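Local coordinates for jasmonate-induced oxygenase 2 (PDB 6LSV), which catalyses the iron- and 2-oxoglutarate-dependent hydroxylation of the plant stress hormone jasmonate to 12-hydroxyjasmonate, with release of succinate and carbon dioxide, at residues L222-H227 with H284-N289; D23-P28 with A131-S136; H142-H147 with E201-C206. All blocks are in the same frame, centred on the assembly; numbering follows the deposited sequence.

How the contacts relate
Along the chain, contacts 2, 3 and 1 close in that order. Contact 1, the pairing of 222-227 with 284-289, carries two of the three protein ligands of the iron. Contact 2 lies beside it, centres about 11 Å apart, and the two touch: Ser225 OG probably hydrogen-bonds Asp134 OD1. The 131-136 loop is thereby joined to the segment that carries His227, and Lys27 of 23-28 adds a weak bond to Ser225 OG. Contact 3 is on the opposite side of the chain's centre, its own centre about 27 Å from that of contact 1 and about 32 Å from that of contact 2. Strand 137-144 follows directly on the 131-136 loop, strand 204-212 precedes strand 224-225, and jasmonate lies near contacts 1 and 3.

Contact 1: L222-H227 with H284-N289. With FE (Fe (III) ion), chain E; AKG (2-oxoglutaric acid), chain C; JAA ({(1R,2R)-3-oxo-2-[(2Z)-pent-2-en-1-yl]cyclopentyl}acetic acid), chain D.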
loop_
_atom_site.group_PDB
_atom_site.type_symbol
_atom_site.label_atom_id
_atom_site.label_comp_id
_atom_site.label_asym_id
_atom_site.label_seq_id
_atom_site.Cartn_x
_atom_site.Cartn_y
_atom_site.Cartn_z
ATOM N N LEU A 222 -3.313 15.599 5.784
ATOM C CA LEU A 222 -2.981 14.186 5.840
ATOM C C LEU A 222 -2.089 13.870 4.653
ATOM O O LEU A 222 -2.389 14.276 3.526
ATOM C CB LEU A 222 -4.237 13.309 5.811
ATOM C CG LEU A 222 -4.977 13.106 7.135
ATOM C CD1 LEU A 222 -6.289 12.380 6.902
ATOM C CD2 LEU A 222 -4.115 12.347 8.124
ATOM N N GLY A 223 -0.982 13.172 4.909
ATOM C CA GLY A 223 -0.158 12.707 3.809
ATOM C C GLY A 223 -0.904 11.740 2.916
ATOM O O GLY A 223 -0.716 11.739 1.696
ATOM N N LEU A 224 -1.775 10.925 3.506
ATOM C CA LEU A 224 -2.602 9.980 2.762
ATOM C C LEU A 224 -3.846 9.689 3.589
ATOM O O LEU A 224 -3.736 9.264 4.744
ATOM C CB LEU A 224 -1.823 8.700 2.470
ATOM C CG LEU A 224 -2.378 7.764 1.398
ATOM C CD1 LEU A 224 -2.741 8.535 0.138
ATOM C CD2 LEU A 224 -1.357 6.675 1.104
ATOM N N SER A 225 -5.020 9.918 3.005
ATOM C CA SER A 225 -6.280 9.765 3.718
ATOM C C SER A 225 -6.582 8.291 4.000
ATOM O O SER A 225 -5.992 7.400 3.383
ATOM C CB SER A 225 -7.412 10.403 2.913
ATOM O OG SER A 225 -7.272 11.810 2.871
ATOM N N PRO A 226 -7.497 8.010 4.938
ATOM C CA PRO A 226 -7.766 6.615 5.313
ATOM C C PRO A 226 -8.151 5.752 4.122
ATOM O O PRO A 226 -8.829 6.198 3.194
ATOM C CB PRO A 226 -8.930 6.733 6.303
ATOM C CG PRO A 226 -8.769 8.074 6.899
ATOM C CD PRO A 226 -8.250 8.950 5.793
ATOM N N HIS A 227 -7.711 4.496 4.169
ATOM C CA HIS A 227 -8.027 3.504 3.152
ATOM C C HIS A 227 -7.470 2.157 3.590
ATOM O O HIS A 227 -6.550 2.079 4.408
ATOM C CB HIS A 227 -7.440 3.872 1.788
ATOM C CG HIS A 227 -5.957 3.692 1.713
ATOM N ND1 HIS A 227 -5.079 4.454 2.453
ATOM C CD2 HIS A 227 -5.197 2.828 0.999
ATOM C CE1 HIS A 227 -3.842 4.072 2.194
ATOM N NE2 HIS A 227 -3.885 3.086 1.316
ATOM N N HIS A 284 -5.352 2.258 7.086
ATOM C CA HIS A 284 -4.229 3.089 7.488
ATOM C C HIS A 284 -4.320 4.459 6.831
ATOM O O HIS A 284 -5.088 4.684 5.890
ATOM C CB HIS A 284 -2.883 2.425 7.164
ATOM C CG HIS A 284 -2.866 1.689 5.863
ATOM N ND1 HIS A 284 -3.457 0.453 5.698
ATOM C CD2 HIS A 284 -2.322 2.009 4.665
ATOM C CE1 HIS A 284 -3.282 0.048 4.453
ATOM N NE2 HIS A 284 -2.598 0.973 3.805
ATOM N N ARG A 285 -3.520 5.377 7.363
ATOM C CA ARG A 285 -3.406 6.742 6.874
ATOM C C ARG A 285 -2.025 7.248 7.264
ATOM O O ARG A 285 -1.364 6.680 8.138
ATOM C CB ARG A 285 -4.506 7.641 7.450
ATOM C CG ARG A 285 -4.265 8.032 8.902
ATOM C CD ARG A 285 -5.357 8.937 9.442
ATOM N NE ARG A 285 -5.001 9.466 10.756
ATOM C CZ ARG A 285 -5.807 10.199 11.519
ATOM N NH1 ARG A 285 -7.029 10.502 11.105
ATOM N NH2 ARG A 285 -5.387 10.632 12.701
ATOM N N VAL A 286 -1.588 8.316 6.608
ATOM C CA VAL A 286 -0.285 8.909 6.877
ATOM C C VAL A 286 -0.497 10.338 7.351
ATOM O O VAL A 286 -1.266 11.092 6.743
ATOM C CB VAL A 286 0.635 8.871 5.640
ATOM C CG1 VAL A 286 2.054 9.266 6.022
ATOM C CG2 VAL A 286 0.624 7.490 5.005
ATOM N N ILE A 287 0.163 10.696 8.445
ATOM C CA ILE A 287 0.209 12.068 8.904
ATOM C C ILE A 287 1.551 12.651 8.492
ATOM O O ILE A 287 2.528 11.932 8.264
ATOM C CB ILE A 287 -0.013 12.188 10.430
ATOM C CG1 ILE A 287 1.107 11.487 11.197
ATOM C CG2 ILE A 287 -1.371 11.623 10.819
ATOM C CD1 ILE A 287 0.903 11.485 12.701
ATOM N N VAL A 288 1.597 13.976 8.376
ATOM C CA VAL A 288 2.810 14.670 7.954
ATOM C C VAL A 288 3.238 15.607 9.074
ATOM O O VAL A 288 2.553 15.708 10.098
ATOM C CB VAL A 288 2.587 15.427 6.629
ATOM C CG1 VAL A 288 2.586 14.461 5.459
ATOM C CG2 VAL A 288 1.276 16.195 6.667
ATOM N N ASN A 289 4.378 16.276 8.911
ATOM C CA ASN A 289 4.772 17.306 9.864
ATOM C C ASN A 289 5.547 18.402 9.145
ATOM O O ASN A 289 5.888 18.291 7.965
ATOM C CB ASN A 289 5.579 16.736 11.039
ATOM C CG ASN A 289 6.693 15.816 10.601
ATOM O OD1 ASN A 289 7.348 16.045 9.587
ATOM N ND2 ASN A 289 6.924 14.766 11.381
HETATM FE FE FE E . -1.782 1.945 1.519
HETATM C C1 AKG C . 0.534 3.126 1.216
HETATM O O1 AKG C . 0.206 1.914 1.199
HETATM O O2 AKG C . 0.606 3.760 0.127
HETATM C C2 AKG C . 0.815 3.813 2.557
HETATM O O5 AKG C . -0.060 3.883 3.354
HETATM C C3 AKG C . 2.188 4.408 2.899
HETATM C C4 AKG C . 2.478 4.182 4.386
HETATM C C5 AKG C . 3.589 5.112 4.877
HETATM O O3 AKG C . 4.343 4.771 5.827
HETATM O O4 AKG C . 3.746 6.230 4.327
HETATM O O01 JAA D . -1.667 4.469 -6.616
HETATM O O02 JAA D . -3.685 -1.371 -8.138
HETATM O O03 JAA D . -5.237 -0.242 -9.159
HETATM C C04 JAA D . -3.214 1.559 -7.362
HETATM C C05 JAA D . -3.144 2.823 -6.341
HETATM C C06 JAA D . -3.315 2.222 -8.761
HETATM C C07 JAA D . -2.935 3.539 -8.592
HETATM C C08 JAA D . -2.468 3.698 -7.028
HETATM C C09 JAA D . -2.383 2.448 -4.995
HETATM C C10 JAA D . -4.352 0.731 -7.122
HETATM C C11 JAA D . -3.366 1.873 -3.975
HETATM C C12 JAA D . -4.429 -0.355 -8.200
HETATM C C13 JAA D . -3.406 2.302 -2.728
HETATM C C14 JAA D . -2.470 3.404 -2.238
HETATM C C15 JAA D . -3.288 4.506 -1.564
#
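The imidazole of His227 lies across that of His284, ring centroids 4.5 Å apart and planes at 63°, and the two NE2 atoms point to one iron ion. This is the core of the facial triad, two histidines and one carboxylate, of the iron/2-oxoglutarate dioxygenases, carried on their double-stranded beta-helix; Asp229 completes it. His227 NE2 is 2.4 Å from the iron and His284 NE2 2.6 Å. Both side chains leave the paired strands on the same face, and in each CG sits between the backbone N and the carbonyl carbon (chi1 73° in His227). The metal lies in the plane of the His284 ring, at its edge, while His227 O covers one face near the rim. His227 ND1 donates to Ser225 O, two residues back across the corner at Pro226, slightly out of the ring plane, which helps to fix the ring's rotation.

Behind the rings the backbones pair antiparallel. His227 and His284 exchange both N-H...O bonds, and Leu224 and Val286 do the same. Gly223 N makes a weak additional bond to Val286 O, so Gly223 and Leu224 both face Val286 as a classic beta bulge. Leu224 CB meets Val286 CG2, on the face that looks to the cosubstrate; Val286 CG2 comes 3.4 Å from O4 of 2-oxoglutarate, whose O1 binds the iron. Leu222 CD2 lies over one face of the Arg285 guanidinium, whose NE bonds Gln246 and which makes a cation-pi contact with Trp253. Jasmonate reaches in with the end of its pentenyl chain: the terminal carbon C15, the one hydroxylated in the product, stands 3.3 Å from His227 NE2 and 4.3 Å from the iron.

Contact 2: D23-P28 with A131-S136; sequences DRYIKP and ASLDWS
Arg24 is bent at both chi2 (-65°) and chi3, and its guanidinium folds back to meet the carbonyl of Ala131; Lys27, bent at chi2, sends its amine to Asp134. Arg24 NH2 donates to Ala131 O at 2.7 Å, in the plane of both the guanidinium and the carbonyl, and also forms a salt bridge with Glu5. Leu133 CD1 sits over one face of the same guanidinium, toward its rim. Two donors grip Arg24 O: Leu133 N at 2.7 Å, nearly in line with the C=O bond, and Ser132 OG at 3.1 Å, well above the carbonyl plane.

The 3-10 segment 23-25 of the N-terminal arm is thus laid against an irregular loop that leads into strand 137-144 of the main sheet. Trp135 is the centre of an inverse gamma turn in that loop. The edge of its six-membered ring comes over the face of Tyr25 in a T-shaped pair, planes at 83° and centroids 5.2 Å apart, with CE3 and CZ3 leading. Leu133 CB packs on Tyr25 CE1 at 3.6 Å. Leu13 of helix 10-15 touches both aromatic side chains, and Trp135 NE1 bonds Lys214 O.

Lys27 NZ makes a salt bridge with Asp134 OD1 at 2.6 Å, approaching nearly in line with the C-O bond, and donates to Leu133 O at 2.8 Å from above that carbonyl's plane. Asp134 OD1 accepts from Ser225 OG as well, and the lysine's charge probably helps keep this aspartate ionised. A water lies 2.9 Å from both Tyr25 O and Leu133 O.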
loop_
_atom_site.group_PDB
_atom_site.type_symbol
_atom_site.label_atom_id
_atom_site.label_comp_id
_atom_site.label_asym_id
_atom_site.label_seq_id
_atom_site.Cartn_x
_atom_site.Cartn_y
_atom_site.Cartn_z
ATOM N N ASP A 23 -6.810 25.408 0.868
ATOM C CA ASP A 23 -8.008 24.726 1.351
ATOM C C ASP A 23 -8.183 23.348 0.724
ATOM O O ASP A 23 -8.797 22.474 1.349
ATOM C CB ASP A 23 -9.252 25.592 1.098
ATOM C CG ASP A 23 -10.515 25.022 1.756
ATOM O OD1 ASP A 23 -11.104 24.056 1.222
ATOM O OD2 ASP A 23 -10.909 25.537 2.826
ATOM N N ARG A 24 -7.646 23.124 -0.480
ATOM C CA ARG A 24 -7.724 21.800 -1.088
ATOM C C ARG A 24 -7.068 20.730 -0.224
ATOM O O ARG A 24 -7.406 19.548 -0.358
ATOM C CB ARG A 24 -7.070 21.802 -2.474
ATOM C CG ARG A 24 -7.700 22.750 -3.496
ATOM C CD ARG A 24 -9.123 22.356 -3.853
ATOM N NE ARG A 24 -9.229 20.961 -4.272
ATOM C CZ ARG A 24 -8.997 20.526 -5.506
ATOM N NH1 ARG A 24 -8.646 21.379 -6.459
ATOM N NH2 ARG A 24 -9.119 19.237 -5.790
ATOM N N TYR A 25 -6.146 21.116 0.660
ATOM C CA TYR A 25 -5.405 20.178 1.491
ATOM C C TYR A 25 -5.822 20.236 2.956
ATOM O O TYR A 25 -5.160 19.626 3.802
ATOM C CB TYR A 25 -3.901 20.432 1.354
ATOM C CG TYR A 25 -3.433 20.450 -0.084
ATOM C CD1 TYR A 25 -3.017 19.282 -0.712
ATOM C CD2 TYR A 25 -3.424 21.632 -0.821
ATOM C CE1 TYR A 25 -2.600 19.289 -2.028
ATOM C CE2 TYR A 25 -3.007 21.648 -2.144
ATOM C CZ TYR A 25 -2.597 20.474 -2.741
ATOM O OH TYR A 25 -2.181 20.479 -4.050
ATOM N N ILE A 26 -6.901 20.944 3.274
ATOM C CA ILE A 26 -7.428 20.990 4.633
ATOM C C ILE A 26 -8.523 19.941 4.760
ATOM O O ILE A 26 -9.511 19.968 4.019
ATOM C CB ILE A 26 -7.962 22.387 4.984
ATOM C CG1 ILE A 26 -6.900 23.454 4.719
ATOM C CG2 ILE A 26 -8.423 22.430 6.433
ATOM C CD1 ILE A 26 -7.396 24.867 4.917
ATOM N N LYS A 27 -8.350 19.024 5.689
ATOM C CA LYS A 27 -9.357 17.999 5.902
ATOM C C LYS A 27 -10.428 18.502 6.857
ATOM O O LYS A 27 -10.194 19.438 7.631
ATOM C CB LYS A 27 -8.705 16.736 6.456
ATOM C CG LYS A 27 -7.519 16.250 5.638
ATOM C CD LYS A 27 -7.894 16.027 4.179
ATOM C CE LYS A 27 -6.869 15.136 3.480
ATOM N NZ LYS A 27 -7.184 14.927 2.039
ATOM N N PRO A 28 -11.629 17.925 6.803
ATOM C CA PRO A 28 -12.666 18.297 7.772
ATOM C C PRO A 28 -12.164 18.123 9.197
ATOM O O PRO A 28 -11.320 17.270 9.480
ATOM C CB PRO A 28 -13.807 17.326 7.459
ATOM C CG PRO A 28 -13.633 17.002 6.024
ATOM C CD PRO A 28 -12.146 17.015 5.765
ATOM N N ALA A 131 -12.435 17.429 -5.101
ATOM C CA ALA A 131 -12.085 16.576 -3.973
ATOM C C ALA A 131 -10.923 17.142 -3.166
ATOM O O ALA A 131 -9.996 17.746 -3.713
ATOM C CB ALA A 131 -11.733 15.174 -4.471
ATOM N N SER A 132 -10.983 16.942 -1.850
ATOM C CA SER A 132 -9.840 17.245 -1.001
ATOM C C SER A 132 -8.636 16.420 -1.436
ATOM O O SER A 132 -8.768 15.293 -1.922
ATOM C CB SER A 132 -10.169 16.965 0.464
ATOM O OG SER A 132 -9.390 17.780 1.326
ATOM N N LEU A 133 -7.450 16.990 -1.260
ATOM C CA LEU A 133 -6.220 16.353 -1.698
ATOM C C LEU A 133 -5.339 16.009 -0.505
ATOM O O LEU A 133 -5.481 16.565 0.588
ATOM C CB LEU A 133 -5.455 17.251 -2.673
ATOM C CG LEU A 133 -6.227 17.581 -3.947
ATOM C CD1 LEU A 133 -5.432 18.540 -4.812
ATOM C CD2 LEU A 133 -6.553 16.307 -4.706
ATOM N N ASP A 134 -4.416 15.080 -0.737
ATOM C CA ASP A 134 -3.480 14.637 0.281
ATOM C C ASP A 134 -2.119 15.292 0.078
ATOM O O ASP A 134 -1.743 15.658 -1.041
ATOM C CB ASP A 134 -3.344 13.115 0.263
ATOM C CG ASP A 134 -4.603 12.414 0.740
ATOM O OD1 ASP A 134 -5.438 13.069 1.400
ATOM O OD2 ASP A 134 -4.759 11.208 0.450
ATOM N N TRP A 135 -1.382 15.436 1.177
ATOM C CA TRP A 135 -0.085 16.113 1.154
ATOM C C TRP A 135 1.016 15.112 0.807
ATOM O O TRP A 135 1.882 14.776 1.617
ATOM C CB TRP A 135 0.186 16.793 2.490
ATOM C CG TRP A 135 1.248 17.852 2.401
ATOM C CD1 TRP A 135 2.560 17.734 2.761
ATOM C CD2 TRP A 135 1.086 19.187 1.911
ATOM N NE1 TRP A 135 3.223 18.915 2.529
ATOM C CE2 TRP A 135 2.341 19.822 2.005
ATOM C CE3 TRP A 135 0.002 19.907 1.399
ATOM C CZ2 TRP A 135 2.540 21.144 1.609
ATOM C CZ3 TRP A 135 0.202 21.218 1.007
ATOM C CH2 TRP A 135 1.459 21.823 1.115
ATOM N N SER A 136 0.975 14.640 -0.437
ATOM C CA SER A 136 1.991 13.699 -0.883
ATOM C C SER A 136 2.036 13.663 -2.400
ATOM O O SER A 136 1.023 13.872 -3.075
ATOM C CB SER A 136 1.734 12.285 -0.350
ATOM O OG SER A 136 0.364 11.941 -0.447
HETATM O O HOH W 1 -4.066 17.007 3.071
#

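Contact 3: H142-H147 with E201-C206; sequences HLLPHH and ENIGAC
A classic beta bulge marks the antiparallel pairing of strands 137-144 and 204-212, neighbours in the main sheet of the double-stranded beta-helix. Leu143 and Leu144 both face Ala205, whose O accepts from Leu143 N at 2.6 Å and from Leu144 N at 2.8 Å; the second donor lies in the carbonyl plane, on a lone pair. Ala205 N returns a straight bond to Leu144 O (N-H...O 174°), placed above that carbonyl's plane. Leu144 CB rests against Ala205 CB at 3.9 Å, and Leu144 CD1, set by an anti chi2 (171°), meets Ile203 CD1. A cis peptide then leads into Pro145, whose CB touches Asn202 OD1 at 3.6 Å.

His142 and Cys206 form the non-hydrogen-bonded pair, ND1 3.7 Å from CB. Their side chains share the face that looks to the jasmonate pocket: the Cys206 side chain is about 4 Å from the ligand at the nearest atoms, and the His142 ring makes an edge-to-face pair with Phe140. Val173 of helix 161-186 packs on Leu144 and Ala205 from the other face, and strand 294-302 flanks strand 204-212 on its far edge, bonding Gly204 and Cys206 through the backbone.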
loop_
_atom_site.group_PDB
_atom_site.type_symbol
_atom_site.label_atom_id
_atom_site.label_comp_id
_atom_site.label_asym_id
_atom_site.label_seq_id
_atom_site.Cartn_x
_atom_site.Cartn_y
_atom_site.Cartn_z
ATOM N N HIS A 142 4.429 -1.007 -12.533
ATOM C CA HIS A 142 4.137 -2.430 -12.460
ATOM C C HIS A 142 5.424 -3.247 -12.498
ATOM O O HIS A 142 6.405 -2.863 -13.140
ATOM C CB HIS A 142 3.228 -2.861 -13.611
ATOM C CG HIS A 142 1.819 -2.375 -13.486
ATOM N ND1 HIS A 142 0.931 -2.895 -12.569
ATOM C CD2 HIS A 142 1.140 -1.420 -14.165
ATOM C CE1 HIS A 142 -0.231 -2.280 -12.686
ATOM N NE2 HIS A 142 -0.132 -1.380 -13.648
ATOM N N LEU A 143 5.406 -4.383 -11.804
ATOM C CA LEU A 143 6.492 -5.360 -11.841
ATOM C C LEU A 143 6.079 -6.684 -12.465
ATOM O O LEU A 143 6.835 -7.249 -13.256
ATOM C CB LEU A 143 7.027 -5.620 -10.429
ATOM C CG LEU A 143 7.558 -4.398 -9.680
ATOM C CD1 LEU A 143 7.253 -4.521 -8.198
ATOM C CD2 LEU A 143 9.047 -4.232 -9.914
ATOM N N LEU A 144 4.896 -7.188 -12.127
ATOM C CA LEU A 144 4.311 -8.364 -12.749
ATOM C C LEU A 144 2.838 -8.088 -13.006
ATOM O O LEU A 144 2.213 -7.317 -12.266
ATOM C CB LEU A 144 4.458 -9.611 -11.864
ATOM C CG LEU A 144 5.871 -10.147 -11.652
ATOM C CD1 LEU A 144 5.839 -11.230 -10.595
ATOM C CD2 LEU A 144 6.447 -10.676 -12.957
ATOM N N PRO A 145 2.251 -8.694 -14.051
ATOM C CA PRO A 145 2.848 -9.622 -15.022
ATOM C C PRO A 145 3.813 -8.932 -15.992
ATOM O O PRO A 145 3.860 -7.701 -16.037
ATOM C CB PRO A 145 1.628 -10.179 -15.759
ATOM C CG PRO A 145 0.626 -9.084 -15.679
ATOM C CD PRO A 145 0.821 -8.466 -14.322
ATOM N N HIS A 146 4.558 -9.727 -16.766
ATOM C CA HIS A 146 5.682 -9.185 -17.525
ATOM C C HIS A 146 5.235 -8.297 -18.679
ATOM O O HIS A 146 5.962 -7.368 -19.053
ATOM C CB HIS A 146 6.559 -10.323 -18.044
ATOM C CG HIS A 146 7.506 -10.862 -17.022
ATOM N ND1 HIS A 146 8.672 -10.215 -16.673
ATOM C CD2 HIS A 146 7.457 -11.984 -16.264
ATOM C CE1 HIS A 146 9.302 -10.916 -15.747
ATOM N NE2 HIS A 146 8.587 -11.995 -15.482
ATOM N N HIS A 147 4.061 -8.553 -19.258
ATOM C CA HIS A 147 3.595 -7.693 -20.339
ATOM C C HIS A 147 3.229 -6.294 -19.860
ATOM O O HIS A 147 3.018 -5.410 -20.697
ATOM C CB HIS A 147 2.403 -8.331 -21.059
ATOM C CG HIS A 147 1.151 -8.387 -20.242
ATOM N ND1 HIS A 147 0.226 -7.365 -20.225
ATOM C CD2 HIS A 147 0.659 -9.354 -19.431
ATOM C CE1 HIS A 147 -0.776 -7.694 -19.430
ATOM N NE2 HIS A 147 -0.539 -8.896 -18.937
ATOM N N GLU A 201 1.638 -18.714 -10.431
ATOM C CA GLU A 201 2.809 -17.870 -10.609
ATOM C C GLU A 201 2.526 -16.603 -11.408
ATOM O O GLU A 201 3.298 -15.641 -11.300
ATOM C CB GLU A 201 3.936 -18.663 -11.288
ATOM C CG GLU A 201 3.724 -18.951 -12.758
ATOM C CD GLU A 201 5.030 -18.927 -13.530
ATOM O OE1 GLU A 201 5.867 -19.827 -13.299
ATOM O OE2 GLU A 201 5.218 -18.013 -14.365
ATOM N N ASN A 202 1.450 -16.567 -12.200
ATOM C CA ASN A 202 1.103 -15.358 -12.947
ATOM C C ASN A 202 0.177 -14.459 -12.124
ATOM O O ASN A 202 -0.971 -14.188 -12.472
ATOM C CB ASN A 202 0.484 -15.709 -14.291
ATOM C CG ASN A 202 0.627 -14.578 -15.299
ATOM O OD1 ASN A 202 1.536 -13.751 -15.194
ATOM N ND2 ASN A 202 -0.275 -14.532 -16.276
ATOM N N ILE A 203 0.725 -13.987 -11.009
ATOM C CA ILE A 203 0.054 -13.021 -10.151
ATOM C C ILE A 203 0.392 -11.622 -10.646
ATOM O O ILE A 203 1.059 -11.458 -11.675
ATOM C CB ILE A 203 0.469 -13.211 -8.682
ATOM C CG1 ILE A 203 1.989 -13.336 -8.569
ATOM C CG2 ILE A 203 -0.171 -14.460 -8.116
ATOM C CD1 ILE A 203 2.718 -12.019 -8.411
ATOM N N GLY A 204 -0.048 -10.610 -9.910
ATOM C CA GLY A 204 0.283 -9.225 -10.203
ATOM C C GLY A 204 1.148 -8.656 -9.094
ATOM O O GLY A 204 0.969 -8.993 -7.919
ATOM N N ALA A 205 2.089 -7.799 -9.475
ATOM C CA ALA A 205 2.966 -7.137 -8.519
ATOM C C ALA A 205 3.220 -5.729 -9.017
ATOM O O ALA A 205 3.710 -5.549 -10.135
ATOM C CB ALA A 205 4.287 -7.894 -8.353
ATOM N N CYS A 206 2.877 -4.739 -8.207
ATOM C CA CYS A 206 3.155 -3.354 -8.541
ATOM C C CYS A 206 3.773 -2.660 -7.335
ATOM O O CYS A 206 3.808 -3.191 -6.220
ATOM C CB CYS A 206 1.898 -2.622 -9.038
ATOM S SG CYS A 206 0.373 -3.030 -8.175
#